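Side-chain contacts in salicylate 5-hydroxylase, large oxygenase component (Ralstonia sp., PDB 7C8Z), which catalyses the NADH- and oxygen-dependent 5-hydroxylation of salicylate to gentisate as the oxygenase component of a multicomponent iron enzyme: residues Val330-Gln335 against Val339-Ile344; Lys177-Gly182 against Glu194-Phe199; Pro34-Glu39 against Gly431-Trp436; Asp53-Glu58 against Gly229-Met234. All coordinates share one frame; numbering follows the deposited sequence.

Interaction 1 (Val330-Gln335 against Val339-Ile344)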
loop_
_atom_site.group_PDB
_atom_site.type_symbol
_atom_site.label_atom_id
_atom_site.label_comp_id
_atom_site.label_asym_id
_atom_site.label_seq_id
_atom_site.Cartn_x
_atom_site.Cartn_y
_atom_site.Cartn_z
ATOM N N VAL A 330 -7.277 7.287 26.440
ATOM C CA VAL A 330 -7.742 8.617 26.064
ATOM C C VAL A 330 -6.950 9.733 26.728
ATOM O O VAL A 330 -6.332 9.566 27.782
ATOM C CB VAL A 330 -9.253 8.786 26.358
ATOM C CG1 VAL A 330 -9.501 9.070 27.831
ATOM C CG2 VAL A 330 -9.867 9.868 25.462
ATOM N N ILE A 331 -6.974 10.885 26.062
ATOM C CA ILE A 331 -6.486 12.142 26.600
ATOM C C ILE A 331 -7.644 13.128 26.601
ATOM O O ILE A 331 -8.365 13.243 25.606
ATOM C CB ILE A 331 -5.314 12.689 25.769
ATOM C CG1 ILE A 331 -4.087 11.799 25.945
ATOM C CG2 ILE A 331 -5.008 14.135 26.154
ATOM C CD1 ILE A 331 -3.345 11.540 24.660
ATOM N N ILE A 332 -7.821 13.838 27.709
ATOM C CA ILE A 332 -8.743 14.961 27.789
ATOM C C ILE A 332 -7.885 16.212 27.788
ATOM O O ILE A 332 -7.064 16.418 28.691
ATOM C CB ILE A 332 -9.636 14.893 29.038
ATOM C CG1 ILE A 332 -10.776 13.897 28.831
ATOM C CG2 ILE A 332 -10.215 16.261 29.344
ATOM C CD1 ILE A 332 -10.380 12.455 29.044
ATOM N N GLN A 333 -8.056 17.036 26.768
ATOM C CA GLN A 333 -7.246 18.225 26.588
ATOM C C GLN A 333 -8.096 19.444 26.892
ATOM O O GLN A 333 -9.160 19.636 26.281
ATOM C CB GLN A 333 -6.693 18.311 25.169
ATOM C CG GLN A 333 -6.353 19.729 24.738
ATOM C CD GLN A 333 -7.025 20.120 23.437
ATOM O OE1 GLN A 333 -6.994 19.370 22.457
ATOM N NE2 GLN A 333 -7.639 21.299 23.419
ATOM N N GLN A 334 -7.625 20.255 27.835
ATOM C CA GLN A 334 -8.065 21.633 27.971
ATOM C C GLN A 334 -6.827 22.498 27.791
ATOM O O GLN A 334 -5.975 22.575 28.684
ATOM C CB GLN A 334 -8.736 21.890 29.321
ATOM C CG GLN A 334 -9.235 23.320 29.497
ATOM C CD GLN A 334 -8.166 24.246 30.050
ATOM O OE1 GLN A 334 -7.422 23.878 30.963
ATOM N NE2 GLN A 334 -8.078 25.453 29.497
ATOM N N GLN A 335 -6.789 23.183 26.644
ATOM C CA GLN A 335 -5.711 24.137 26.276
ATOM C C GLN A 335 -6.379 25.474 25.934
ATOM O O GLN A 335 -7.161 25.508 24.965
ATOM C CB GLN A 335 -4.903 23.603 25.093
ATOM C CG GLN A 335 -3.515 24.218 24.975
ATOM C CD GLN A 335 -2.423 23.222 25.276
ATOM O OE1 GLN A 335 -2.474 22.069 24.857
ATOM N NE2 GLN A 335 -1.417 23.666 26.012
ATOM N N VAL A 339 -11.040 22.601 23.741
ATOM C CA VAL A 339 -11.290 21.462 24.608
ATOM C C VAL A 339 -11.712 20.281 23.740
ATOM O O VAL A 339 -12.618 20.393 22.893
ATOM C CB VAL A 339 -12.326 21.772 25.710
ATOM C CG1 VAL A 339 -13.638 22.251 25.133
ATOM C CG2 VAL A 339 -12.529 20.561 26.608
ATOM N N SER A 340 -11.023 19.159 23.928
ATOM C CA SER A 340 -11.195 18.015 23.049
ATOM C C SER A 340 -10.866 16.745 23.812
ATOM O O SER A 340 -10.202 16.770 24.849
ATOM C CB SER A 340 -10.309 18.124 21.802
ATOM O OG SER A 340 -8.958 17.838 22.118
ATOM N N THR A 341 -11.365 15.629 23.300
ATOM C CA THR A 341 -10.838 14.330 23.691
ATOM C C THR A 341 -10.046 13.766 22.523
ATOM O O THR A 341 -10.325 14.067 21.362
ATOM C CB THR A 341 -11.936 13.347 24.131
ATOM O OG1 THR A 341 -12.863 13.138 23.064
ATOM C CG2 THR A 341 -12.682 13.873 25.350
ATOM N N ARG A 342 -9.007 13.007 22.848
ATOM C CA ARG A 342 -8.098 12.419 21.872
ATOM C C ARG A 342 -8.035 10.927 22.156
ATOM O O ARG A 342 -7.494 10.505 23.186
ATOM C CB ARG A 342 -6.719 13.055 21.954
ATOM C CG ARG A 342 -6.751 14.565 21.988
ATOM C CD ARG A 342 -5.396 15.105 22.365
ATOM N NE ARG A 342 -5.376 16.560 22.382
ATOM C CZ ARG A 342 -4.276 17.276 22.557
ATOM N NH1 ARG A 342 -3.111 16.662 22.732
ATOM N NH2 ARG A 342 -4.337 18.604 22.554
ATOM N N HIS A 343 -8.602 10.140 21.251
ATOM C CA HIS A 343 -8.816 8.716 21.435
ATOM C C HIS A 343 -7.701 7.943 20.741
ATOM O O HIS A 343 -7.443 8.164 19.549
ATOM C CB HIS A 343 -10.186 8.335 20.866
ATOM C CG HIS A 343 -10.612 6.929 21.156
ATOM N ND1 HIS A 343 -11.770 6.390 20.640
ATOM C CD2 HIS A 343 -10.046 5.956 21.909
ATOM C CE1 HIS A 343 -11.897 5.142 21.057
ATOM N NE2 HIS A 343 -10.865 4.856 21.829
ATOM N N ILE A 344 -7.023 7.073 21.506
ATOM C CA ILE A 344 -5.974 6.196 20.989
ATOM C C ILE A 344 -6.598 4.873 20.572
ATOM O O ILE A 344 -7.298 4.229 21.361
ATOM C CB ILE A 344 -4.876 5.962 22.040
ATOM C CG1 ILE A 344 -4.158 7.260 22.384
ATOM C CG2 ILE A 344 -3.866 4.933 21.537
ATOM C CD1 ILE A 344 -3.121 7.073 23.443
#
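With CG of Gln333 swung opposite the backbone N (chi1 156°) and the chain then bent at chi2, the amide oxygen comes round to meet Arg342, whose own chain runs extended from CG to NE. Three donors converge on Gln333 OE1. Arg342 grips it side-on with two nitrogens, NE (3.2 Å from OE1) and NH2 (2.8 Å from OE1). NH2 comes from one side of the amide plane and the hydroxyl Ser340 OG donates from the other; only NE uses a lone pair in the plane. The amide and guanidinium planes are turned 64° from each other, and Gln333 CB sits over one guanidinium face. The two strands form a beta hairpin within the large antiparallel sheet of the catalytic domain, and the guanidinium so held belongs to the surroundings of the iron site, close to the iron ligand Asp389. Ile331 CG2 lies 3.9 Å from Arg342 CD. On the opposite face of the sheet, Ile332 CG1 lies beside Thr341 CG2 at 4.0 Å, while Thr341 OG1 is hydrogen-bonded to Tyr70 OH.

Interaction 2 (Lys177-Gly182 against Glu194-Phe199)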
loop_
_atom_site.group_PDB
_atom_site.type_symbol
_atom_site.label_atom_id
_atom_site.label_comp_id
_atom_site.label_asym_id
_atom_site.label_seq_id
_atom_site.Cartn_x
_atom_site.Cartn_y
_atom_site.Cartn_z
ATOM N N LYS A 177 -19.722 -3.295 30.118
ATOM C CA LYS A 177 -20.206 -2.397 31.153
ATOM C C LYS A 177 -19.884 -0.965 30.761
ATOM O O LYS A 177 -18.852 -0.696 30.138
ATOM C CB LYS A 177 -19.591 -2.740 32.510
ATOM C CG LYS A 177 -20.179 -1.934 33.664
ATOM C CD LYS A 177 -20.399 -2.777 34.913
ATOM C CE LYS A 177 -19.135 -2.888 35.742
ATOM N NZ LYS A 177 -19.183 -2.003 36.935
ATOM N N VAL A 178 -20.785 -0.047 31.102
ATOM C CA VAL A 178 -20.738 1.329 30.624
ATOM C C VAL A 178 -20.681 2.266 31.824
ATOM O O VAL A 178 -21.402 2.072 32.809
ATOM C CB VAL A 178 -21.954 1.656 29.731
ATOM C CG1 VAL A 178 -21.845 3.062 29.178
ATOM C CG2 VAL A 178 -22.062 0.647 28.600
ATOM N N ALA A 179 -19.817 3.278 31.745
ATOM C CA ALA A 179 -19.717 4.309 32.773
ATOM C C ALA A 179 -19.781 5.668 32.089
ATOM O O ALA A 179 -18.878 6.029 31.327
ATOM C CB ALA A 179 -18.428 4.166 33.581
ATOM N N ALA A 180 -20.851 6.410 32.341
ATOM C CA ALA A 180 -21.021 7.751 31.807
ATOM C C ALA A 180 -20.992 8.767 32.941
ATOM O O ALA A 180 -21.578 8.543 34.004
ATOM C CB ALA A 180 -22.327 7.873 31.017
ATOM N N ARG A 181 -20.293 9.876 32.713
ATOM C CA ARG A 181 -20.161 10.916 33.725
ATOM C C ARG A 181 -19.781 12.222 33.046
ATOM O O ARG A 181 -18.892 12.241 32.190
ATOM C CB ARG A 181 -19.115 10.550 34.781
ATOM C CG ARG A 181 -19.000 11.594 35.884
ATOM C CD ARG A 181 -17.896 11.272 36.871
ATOM N NE ARG A 181 -17.859 12.233 37.972
ATOM C CZ ARG A 181 -18.218 11.952 39.221
ATOM N NH1 ARG A 181 -18.643 10.735 39.530
ATOM N NH2 ARG A 181 -18.152 12.885 40.162
ATOM N N GLY A 182 -20.475 13.299 33.409
ATOM C CA GLY A 182 -20.150 14.625 32.921
ATOM C C GLY A 182 -20.290 14.804 31.423
ATOM O O GLY A 182 -19.861 15.823 30.874
ATOM N N GLU A 194 -13.221 -2.127 38.709
ATOM C CA GLU A 194 -13.455 -1.112 39.728
ATOM C C GLU A 194 -14.370 -0.034 39.159
ATOM O O GLU A 194 -14.381 0.183 37.941
ATOM C CB GLU A 194 -12.127 -0.510 40.183
ATOM C CG GLU A 194 -11.233 -0.105 39.018
ATOM C CD GLU A 194 -9.772 0.013 39.401
ATOM O OE1 GLU A 194 -9.473 0.673 40.421
ATOM O OE2 GLU A 194 -8.923 -0.551 38.672
ATOM N N PRO A 195 -15.180 0.625 39.985
ATOM C CA PRO A 195 -15.995 1.736 39.481
ATOM C C PRO A 195 -15.134 2.819 38.845
ATOM O O PRO A 195 -13.948 2.970 39.146
ATOM C CB PRO A 195 -16.714 2.254 40.732
ATOM C CG PRO A 195 -16.714 1.100 41.674
ATOM C CD PRO A 195 -15.469 0.312 41.394
ATOM N N PHE A 196 -15.762 3.576 37.942
ATOM C CA PHE A 196 -15.051 4.602 37.184
ATOM C C PHE A 196 -14.376 5.611 38.107
ATOM O O PHE A 196 -13.226 6.013 37.871
ATOM C CB PHE A 196 -16.027 5.299 36.236
ATOM C CG PHE A 196 -15.389 6.325 35.351
ATOM C CD1 PHE A 196 -14.587 5.943 34.287
ATOM C CD2 PHE A 196 -15.599 7.676 35.575
ATOM C CE1 PHE A 196 -14.003 6.892 33.466
ATOM C CE2 PHE A 196 -15.017 8.630 34.757
ATOM C CZ PHE A 196 -14.218 8.237 33.703
ATOM N N GLU A 197 -15.078 6.030 39.163
ATOM C CA GLU A 197 -14.534 7.013 40.095
ATOM C C GLU A 197 -13.294 6.474 40.803
ATOM O O GLU A 197 -12.273 7.164 40.904
ATOM C CB GLU A 197 -15.610 7.423 41.101
ATOM C CG GLU A 197 -16.820 8.110 40.466
ATOM C CD GLU A 197 -17.802 7.128 39.834
ATOM O OE1 GLU A 197 -17.734 5.924 40.165
ATOM O OE2 GLU A 197 -18.631 7.557 38.996
ATOM N N GLU A 198 -13.364 5.234 41.295
ATOM C CA GLU A 198 -12.189 4.625 41.911
ATOM C C GLU A 198 -11.120 4.302 40.877
ATOM O O GLU A 198 -9.932 4.250 41.211
ATOM C CB GLU A 198 -12.592 3.362 42.672
ATOM C CG GLU A 198 -13.430 3.629 43.911
ATOM C CD GLU A 198 -13.996 2.361 44.512
ATOM O OE1 GLU A 198 -15.130 2.405 45.033
ATOM O OE2 GLU A 198 -13.307 1.320 44.461
ATOM N N PHE A 199 -11.520 4.080 39.624
ATOM C CA PHE A 199 -10.541 3.886 38.562
ATOM C C PHE A 199 -9.705 5.141 38.367
ATOM O O PHE A 199 -8.485 5.063 38.178
ATOM C CB PHE A 199 -11.248 3.498 37.260
ATOM C CG PHE A 199 -10.312 3.188 36.119
ATOM C CD1 PHE A 199 -9.504 2.062 36.151
ATOM C CD2 PHE A 199 -10.259 4.012 35.003
ATOM C CE1 PHE A 199 -8.649 1.770 35.097
ATOM C CE2 PHE A 199 -9.408 3.722 33.946
ATOM C CZ PHE A 199 -8.602 2.600 33.996
#
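Ala179 sets its methyl against the root of the Phe196 side chain, with Ala179 CB 3.8 Å from Phe196 CB and 4.1 Å from Phe196 CG. The first turn of helix 196-211, with Pro195 as its N-cap, packs close to the strand here, where the residue facing it is an alanine. Further along, Arg181 leaves with CG opposite the backbone N (chi1 -178°) and stays extended to NE, which carries CD past the ring edge of Phe196, 4.4 Å from CE2. Beyond the ring, Arg181 NH1 forms a salt bridge with Glu197 OE2 at 3.2 Å, the guanidinium and carboxylate planes 60° apart. Trp68 and Phe208 meet the Phe196 ring edge-to-face. The contact joins strand 175-181, an inner strand of the Rieske-domain antiparallel sheet, to helix 196-211, which comes after strand 184-188. The arginine pairs with two acidic residues of one helix, Asp209 through NE and, weakly, Glu197 through NH1, so a loose electrostatic component probably flanks the apolar packing of Ala179 on Phe196.

Interaction 3 (Pro34-Glu39 against Gly431-Trp436)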
loop_
_atom_site.group_PDB
_atom_site.type_symbol
_atom_site.label_atom_id
_atom_site.label_comp_id
_atom_site.label_asym_id
_atom_site.label_seq_id
_atom_site.Cartn_x
_atom_site.Cartn_y
_atom_site.Cartn_z
ATOM N N PRO A 34 14.631 -11.397 26.291
ATOM C CA PRO A 34 15.006 -10.116 26.885
ATOM C C PRO A 34 14.469 -10.005 28.296
ATOM O O PRO A 34 13.389 -10.500 28.620
ATOM C CB PRO A 34 14.342 -9.100 25.951
ATOM C CG PRO A 34 13.338 -9.869 25.128
ATOM C CD PRO A 34 13.410 -11.314 25.467
ATOM N N LYS A 35 15.240 -9.313 29.124
ATOM C CA LYS A 35 14.865 -9.006 30.493
ATOM C C LYS A 35 15.040 -7.516 30.720
ATOM O O LYS A 35 15.980 -6.913 30.198
ATOM C CB LYS A 35 15.694 -9.801 31.515
ATOM C CG LYS A 35 15.088 -11.143 31.859
ATOM C CD LYS A 35 13.724 -10.955 32.507
ATOM C CE LYS A 35 12.626 -11.637 31.703
ATOM N NZ LYS A 35 11.285 -11.078 32.020
ATOM N N TRP A 36 14.134 -6.931 31.491
ATOM C CA TRP A 36 14.143 -5.489 31.671
ATOM C C TRP A 36 15.467 -5.046 32.296
ATOM O O TRP A 36 16.016 -5.744 33.157
ATOM C CB TRP A 36 12.961 -5.065 32.545
ATOM C CG TRP A 36 12.810 -3.589 32.695
ATOM C CD1 TRP A 36 13.533 -2.773 33.512
ATOM C CD2 TRP A 36 11.872 -2.749 32.014
ATOM N NE1 TRP A 36 13.108 -1.474 33.381
ATOM C CE2 TRP A 36 12.087 -1.431 32.468
ATOM C CE3 TRP A 36 10.873 -2.980 31.060
ATOM C CZ2 TRP A 36 11.342 -0.349 32.006
ATOM C CZ3 TRP A 36 10.135 -1.904 30.601
ATOM C CH2 TRP A 36 10.373 -0.605 31.075
ATOM N N PRO A 37 16.010 -3.898 31.880
ATOM C CA PRO A 37 17.312 -3.456 32.404
ATOM C C PRO A 37 17.259 -3.044 33.868
ATOM O O PRO A 37 17.123 -1.858 34.189
ATOM C CB PRO A 37 17.686 -2.263 31.511
ATOM C CG PRO A 37 16.682 -2.195 30.421
ATOM C CD PRO A 37 15.606 -3.201 30.646
ATOM N N GLY A 38 17.352 -4.027 34.763
ATOM C CA GLY A 38 17.393 -3.759 36.187
ATOM C C GLY A 38 16.023 -3.528 36.799
ATOM O O GLY A 38 14.987 -3.976 36.294
ATOM N N GLU A 39 16.029 -2.806 37.915
ATOM C CA GLU A 39 14.821 -2.470 38.652
ATOM C C GLU A 39 14.478 -0.999 38.434
ATOM O O GLU A 39 15.203 -0.255 37.766
ATOM C CB GLU A 39 15.006 -2.772 40.142
ATOM C CG GLU A 39 15.418 -4.203 40.448
ATOM C CD GLU A 39 14.301 -5.005 41.084
ATOM O OE1 GLU A 39 14.029 -6.130 40.614
ATOM O OE2 GLU A 39 13.694 -4.508 42.056
ATOM N N GLY A 431 6.380 6.606 36.272
ATOM C CA GLY A 431 5.249 5.956 36.908
ATOM C C GLY A 431 4.455 5.102 35.942
ATOM O O GLY A 431 4.014 3.998 36.288
ATOM N N MET A 432 4.246 5.608 34.726
ATOM C CA MET A 432 3.592 4.825 33.689
ATOM C C MET A 432 4.279 3.482 33.518
ATOM O O MET A 432 3.631 2.435 33.500
ATOM C CB MET A 432 3.591 5.606 32.371
ATOM C CG MET A 432 3.078 4.830 31.170
ATOM S SD MET A 432 2.920 5.860 29.696
ATOM C CE MET A 432 3.271 4.672 28.410
ATOM N N TYR A 433 5.605 3.488 33.434
ATOM C CA TYR A 433 6.294 2.232 33.176
ATOM C C TYR A 433 6.492 1.389 34.430
ATOM O O TYR A 433 6.641 0.171 34.314
ATOM C CB TYR A 433 7.606 2.503 32.451
ATOM C CG TYR A 433 7.326 2.732 30.989
ATOM C CD1 TYR A 433 7.074 1.659 30.139
ATOM C CD2 TYR A 433 7.247 4.016 30.468
ATOM C CE1 TYR A 433 6.789 1.856 28.803
ATOM C CE2 TYR A 433 6.965 4.225 29.130
ATOM C CZ TYR A 433 6.735 3.142 28.304
ATOM O OH TYR A 433 6.448 3.342 26.974
ATOM N N ASP A 434 6.454 1.987 35.622
ATOM C CA ASP A 434 6.284 1.188 36.833
ATOM C C ASP A 434 4.998 0.367 36.753
ATOM O O ASP A 434 5.007 -0.864 36.924
ATOM C CB ASP A 434 6.284 2.105 38.060
ATOM C CG ASP A 434 6.008 1.363 39.357
ATOM O OD1 ASP A 434 6.937 0.723 39.891
ATOM O OD2 ASP A 434 4.861 1.432 39.849
ATOM N N TYR A 435 3.881 1.042 36.464
ATOM C CA TYR A 435 2.607 0.347 36.295
ATOM C C TYR A 435 2.682 -0.680 35.172
ATOM O O TYR A 435 2.114 -1.775 35.277
ATOM C CB TYR A 435 1.499 1.365 36.019
ATOM C CG TYR A 435 0.118 0.766 35.893
ATOM C CD1 TYR A 435 -0.624 0.451 37.020
ATOM C CD2 TYR A 435 -0.449 0.521 34.646
ATOM C CE1 TYR A 435 -1.885 -0.094 36.914
ATOM C CE2 TYR A 435 -1.716 -0.026 34.533
ATOM C CZ TYR A 435 -2.427 -0.330 35.673
ATOM O OH TYR A 435 -3.687 -0.875 35.591
ATOM N N TRP A 436 3.376 -0.336 34.086
ATOM C CA TRP A 436 3.505 -1.234 32.943
ATOM C C TRP A 436 4.224 -2.519 33.332
ATOM O O TRP A 436 3.743 -3.624 33.047
ATOM C CB TRP A 436 4.248 -0.519 31.816
ATOM C CG TRP A 436 4.287 -1.259 30.515
ATOM C CD1 TRP A 436 3.396 -1.160 29.491
ATOM C CD2 TRP A 436 5.285 -2.194 30.090
ATOM N NE1 TRP A 436 3.771 -1.980 28.454
ATOM C CE2 TRP A 436 4.926 -2.629 28.798
ATOM C CE3 TRP A 436 6.442 -2.714 30.680
ATOM C CZ2 TRP A 436 5.683 -3.556 28.083
ATOM C CZ3 TRP A 436 7.191 -3.636 29.969
ATOM C CH2 TRP A 436 6.811 -4.045 28.685
#
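Aromatic packing carries the contact between Trp36 and the pair Tyr433 and Trp436, which lie three residues apart on one helix. The six-membered rings of Trp36 and Trp436 meet obliquely, their centroids 5.7 Å apart and their planes inclined at 41°. The nearest atoms are the two CZ3 carbons, Trp36 CZ3 and Trp436 CZ3, at 3.5 Å. Tyr433 is approached differently: its CD1 lies at the edge of the Trp36 ring, near the ring plane and 4.1 Å from CH2, with the two side chains crossing at about a right angle. Trp36 reaches this far from its loop because CG stands opposite the backbone N (chi1 -175°), so that the indole extends its benzo end toward the helix. Within the loop, the ring of Pro37, centre of an inverse gamma turn, lays CD 3.4 Å above one face of the indole.

Polar interactions come from beyond the aromatic trio. Arg437, directly after Trp436 in the helix, makes a cation-pi contact with Trp36 and a weak hydrogen bond from NH1 to Gly38 O, and Tyr433 OH is hydrogen-bonded to Glu236.

Between the two segments, Trp36 makes the side-chain contact of the N-terminal loop with helix 427-440, whose Tyr433 and Trp436 also pack on Lys232 of helix 232-238.

Interaction 4 (Asp53-Glu58 against Gly229-Met234)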
loop_
_atom_site.group_PDB
_atom_site.type_symbol
_atom_site.label_atom_id
_atom_site.label_comp_id
_atom_site.label_asym_id
_atom_site.label_seq_id
_atom_site.Cartn_x
_atom_site.Cartn_y
_atom_site.Cartn_z
ATOM N N ASP A 53 4.289 -9.687 20.686
ATOM C CA ASP A 53 3.742 -10.459 21.799
ATOM C C ASP A 53 3.452 -9.549 22.987
ATOM O O ASP A 53 2.401 -9.664 23.635
ATOM C CB ASP A 53 4.704 -11.583 22.187
ATOM C CG ASP A 53 6.086 -11.081 22.520
ATOM O OD1 ASP A 53 6.575 -10.167 21.829
ATOM O OD2 ASP A 53 6.690 -11.604 23.473
ATOM N N LEU A 54 4.373 -8.627 23.275
ATOM C CA LEU A 54 4.117 -7.612 24.288
ATOM C C LEU A 54 2.891 -6.780 23.938
ATOM O O LEU A 54 2.105 -6.430 24.823
ATOM C CB LEU A 54 5.345 -6.716 24.457
ATOM C CG LEU A 54 6.520 -7.340 25.217
ATOM C CD1 LEU A 54 7.618 -6.321 25.461
ATOM C CD2 LEU A 54 6.055 -7.964 26.528
ATOM N N TYR A 55 2.695 -6.465 22.650
ATOM C CA TYR A 55 1.547 -5.645 22.264
ATOM C C TYR A 55 0.231 -6.382 22.476
ATOM O O TYR A 55 -0.750 -5.793 22.942
ATOM C CB TYR A 55 1.671 -5.201 20.808
ATOM C CG TYR A 55 0.394 -4.592 20.273
ATOM C CD1 TYR A 55 -0.007 -3.324 20.667
ATOM C CD2 TYR A 55 -0.415 -5.287 19.381
ATOM C CE1 TYR A 55 -1.176 -2.761 20.189
ATOM C CE2 TYR A 55 -1.588 -4.733 18.898
ATOM C CZ TYR A 55 -1.960 -3.469 19.305
ATOM O OH TYR A 55 -3.119 -2.908 18.834
ATOM N N LYS A 56 0.190 -7.672 22.141
ATOM C CA LYS A 56 -1.015 -8.462 22.369
ATOM C C LYS A 56 -1.287 -8.624 23.856
ATOM O O LYS A 56 -2.452 -8.621 24.287
ATOM C CB LYS A 56 -0.907 -9.826 21.689
ATOM C CG LYS A 56 -1.011 -9.717 20.180
ATOM C CD LYS A 56 -0.608 -11.003 19.501
ATOM C CE LYS A 56 -1.589 -12.097 19.821
ATOM N NZ LYS A 56 -0.911 -13.403 19.947
ATOM N N ARG A 57 -0.227 -8.795 24.664
ATOM C CA ARG A 57 -0.439 -8.821 26.106
ATOM C C ARG A 57 -0.958 -7.475 26.601
ATOM O O ARG A 57 -1.767 -7.419 27.534
ATOM C CB ARG A 57 0.848 -9.198 26.819
ATOM C CG ARG A 57 0.636 -9.540 28.282
ATOM C CD ARG A 57 1.947 -9.634 29.039
ATOM N NE ARG A 57 2.891 -10.507 28.353
ATOM C CZ ARG A 57 4.195 -10.541 28.602
ATOM N NH1 ARG A 57 4.719 -9.748 29.525
ATOM N NH2 ARG A 57 4.972 -11.370 27.922
ATOM N N GLU A 58 -0.493 -6.379 25.992
ATOM C CA GLU A 58 -1.014 -5.059 26.329
ATOM C C GLU A 58 -2.498 -4.966 26.024
ATOM O O GLU A 58 -3.266 -4.405 26.809
ATOM C CB GLU A 58 -0.248 -3.977 25.567
ATOM C CG GLU A 58 1.161 -3.750 26.054
ATOM C CD GLU A 58 1.912 -2.763 25.198
ATOM O OE1 GLU A 58 1.741 -2.792 23.962
ATOM O OE2 GLU A 58 2.684 -1.964 25.762
ATOM N N GLY A 229 3.577 4.863 15.155
ATOM C CA GLY A 229 4.411 4.592 16.306
ATOM C C GLY A 229 3.641 3.797 17.343
ATOM O O GLY A 229 2.411 3.704 17.288
ATOM N N ASN A 230 4.377 3.249 18.313
ATOM C CA ASN A 230 3.730 2.487 19.372
ATOM C C ASN A 230 2.812 3.390 20.182
ATOM O O ASN A 230 3.166 4.524 20.516
ATOM C CB ASN A 230 4.766 1.837 20.287
ATOM C CG ASN A 230 4.141 0.869 21.280
ATOM O OD1 ASN A 230 3.758 1.255 22.382
ATOM N ND2 ASN A 230 4.034 -0.395 20.891
ATOM N N TRP A 231 1.638 2.860 20.527
ATOM C CA TRP A 231 0.600 3.676 21.149
ATOM C C TRP A 231 1.071 4.302 22.452
ATOM O O TRP A 231 0.662 5.421 22.784
ATOM C CB TRP A 231 -0.650 2.832 21.381
ATOM C CG TRP A 231 -0.448 1.773 22.410
ATOM C CD1 TRP A 231 0.020 0.507 22.204
ATOM C CD2 TRP A 231 -0.695 1.889 23.812
ATOM N NE1 TRP A 231 0.076 -0.174 23.395
ATOM C CE2 TRP A 231 -0.357 0.653 24.399
ATOM C CE3 TRP A 231 -1.168 2.920 24.630
ATOM C CZ2 TRP A 231 -0.478 0.419 25.764
ATOM C CZ3 TRP A 231 -1.289 2.685 25.986
ATOM C CH2 TRP A 231 -0.945 1.444 26.540
ATOM N N LYS A 232 1.922 3.594 23.204
ATOM C CA LYS A 232 2.433 4.120 24.468
ATOM C C LYS A 232 3.094 5.480 24.280
ATOM O O LYS A 232 2.988 6.359 25.147
ATOM C CB LYS A 232 3.413 3.124 25.086
ATOM C CG LYS A 232 2.768 1.815 25.507
ATOM C CD LYS A 232 3.671 1.020 26.436
ATOM C CE LYS A 232 4.856 0.438 25.682
ATOM N NZ LYS A 232 4.487 -0.742 24.848
ATOM N N LEU A 233 3.758 5.681 23.135
ATOM C CA LEU A 233 4.439 6.946 22.878
ATOM C C LEU A 233 3.486 8.131 22.943
ATOM O O LEU A 233 3.910 9.248 23.257
ATOM C CB LEU A 233 5.126 6.904 21.516
ATOM C CG LEU A 233 6.413 6.092 21.466
ATOM C CD1 LEU A 233 6.958 6.070 20.048
ATOM C CD2 LEU A 233 7.428 6.663 22.432
ATOM N N MET A 234 2.198 7.916 22.664
ATOM C CA MET A 234 1.246 9.012 22.786
ATOM C C MET A 234 0.988 9.341 24.248
ATOM O O MET A 234 1.022 10.512 24.650
ATOM C CB MET A 234 -0.059 8.671 22.067
ATOM C CG MET A 234 -1.087 9.796 22.093
ATOM S SD MET A 234 -0.363 11.420 21.788
ATOM C CE MET A 234 -0.236 11.442 20.001
#
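Glu58 OE2 is gripped from two directions: Lys232 NZ makes a salt bridge with it, at a modelled separation too short to be trusted, and Trp436 NE1 is hydrogen-bonded to it from helix 427-440. The other carboxylate oxygen, Glu58 OE1, accepts from Trp231 NE1 at 3.2 Å with an N-H...O angle of 159°. The acceptor lies near the indole plane, but the N-H reaches Glu58 OE1 from above the carboxylate plane, and the two planes stand 61° apart. Extended beyond CG (chi2 175°), Glu58 carries its carboxylate across from helix 52-63, whereas Lys232 bends at chi3 and chi4 and brings its amine back to the carboxylate. These side chains join the N-terminal helix 52-63 to the start of helix 232-238 in the catalytic domain, where Asn230 OD1 accepts a capping bond from Lys232 N (3.1 Å) and a weak bond from Lys232 NZ. Lys232 NZ is also hydrogen-bonded to Ala48 O, so the buried ammonium has several partners, and its proximity probably favours an ionised Glu58. One face of the Trp231 ring carries Lys232 CG, 3.5 Å above the plane. Trp231 CD1 lies at the edge of the Tyr55 ring, 4.0 Å from Tyr55 CE1, while Tyr55 OH is hydrogen-bonded to Glu90. Phe63 meets Trp231 edge-to-face.

Interactions 3, 4 and 1 form a chain of touching contacts that leads from the N-terminal loop toward the iron. The joint of interactions 3 and 4, whose centres are about 14 Å apart, is the probable hydrogen bond from Trp436 NE1 to Glu58 OE2 at 2.9 Å. Interaction 4 then meets interaction 1 where Met234 CG lies 3.7 Å from Ile344 CD1 and 3.8 Å from Ile331 CD1. In interaction 1 the Arg342 side chain comes within about 7 Å of the bound iron and about 5 Å of the Asp389 side chain. Along the chain, interaction 3 closes a loop that contains the other three, and interaction 2 is nested again inside interaction 4. Interaction 2 touches none of the others; its centre is about 17 Å from that of interaction 1.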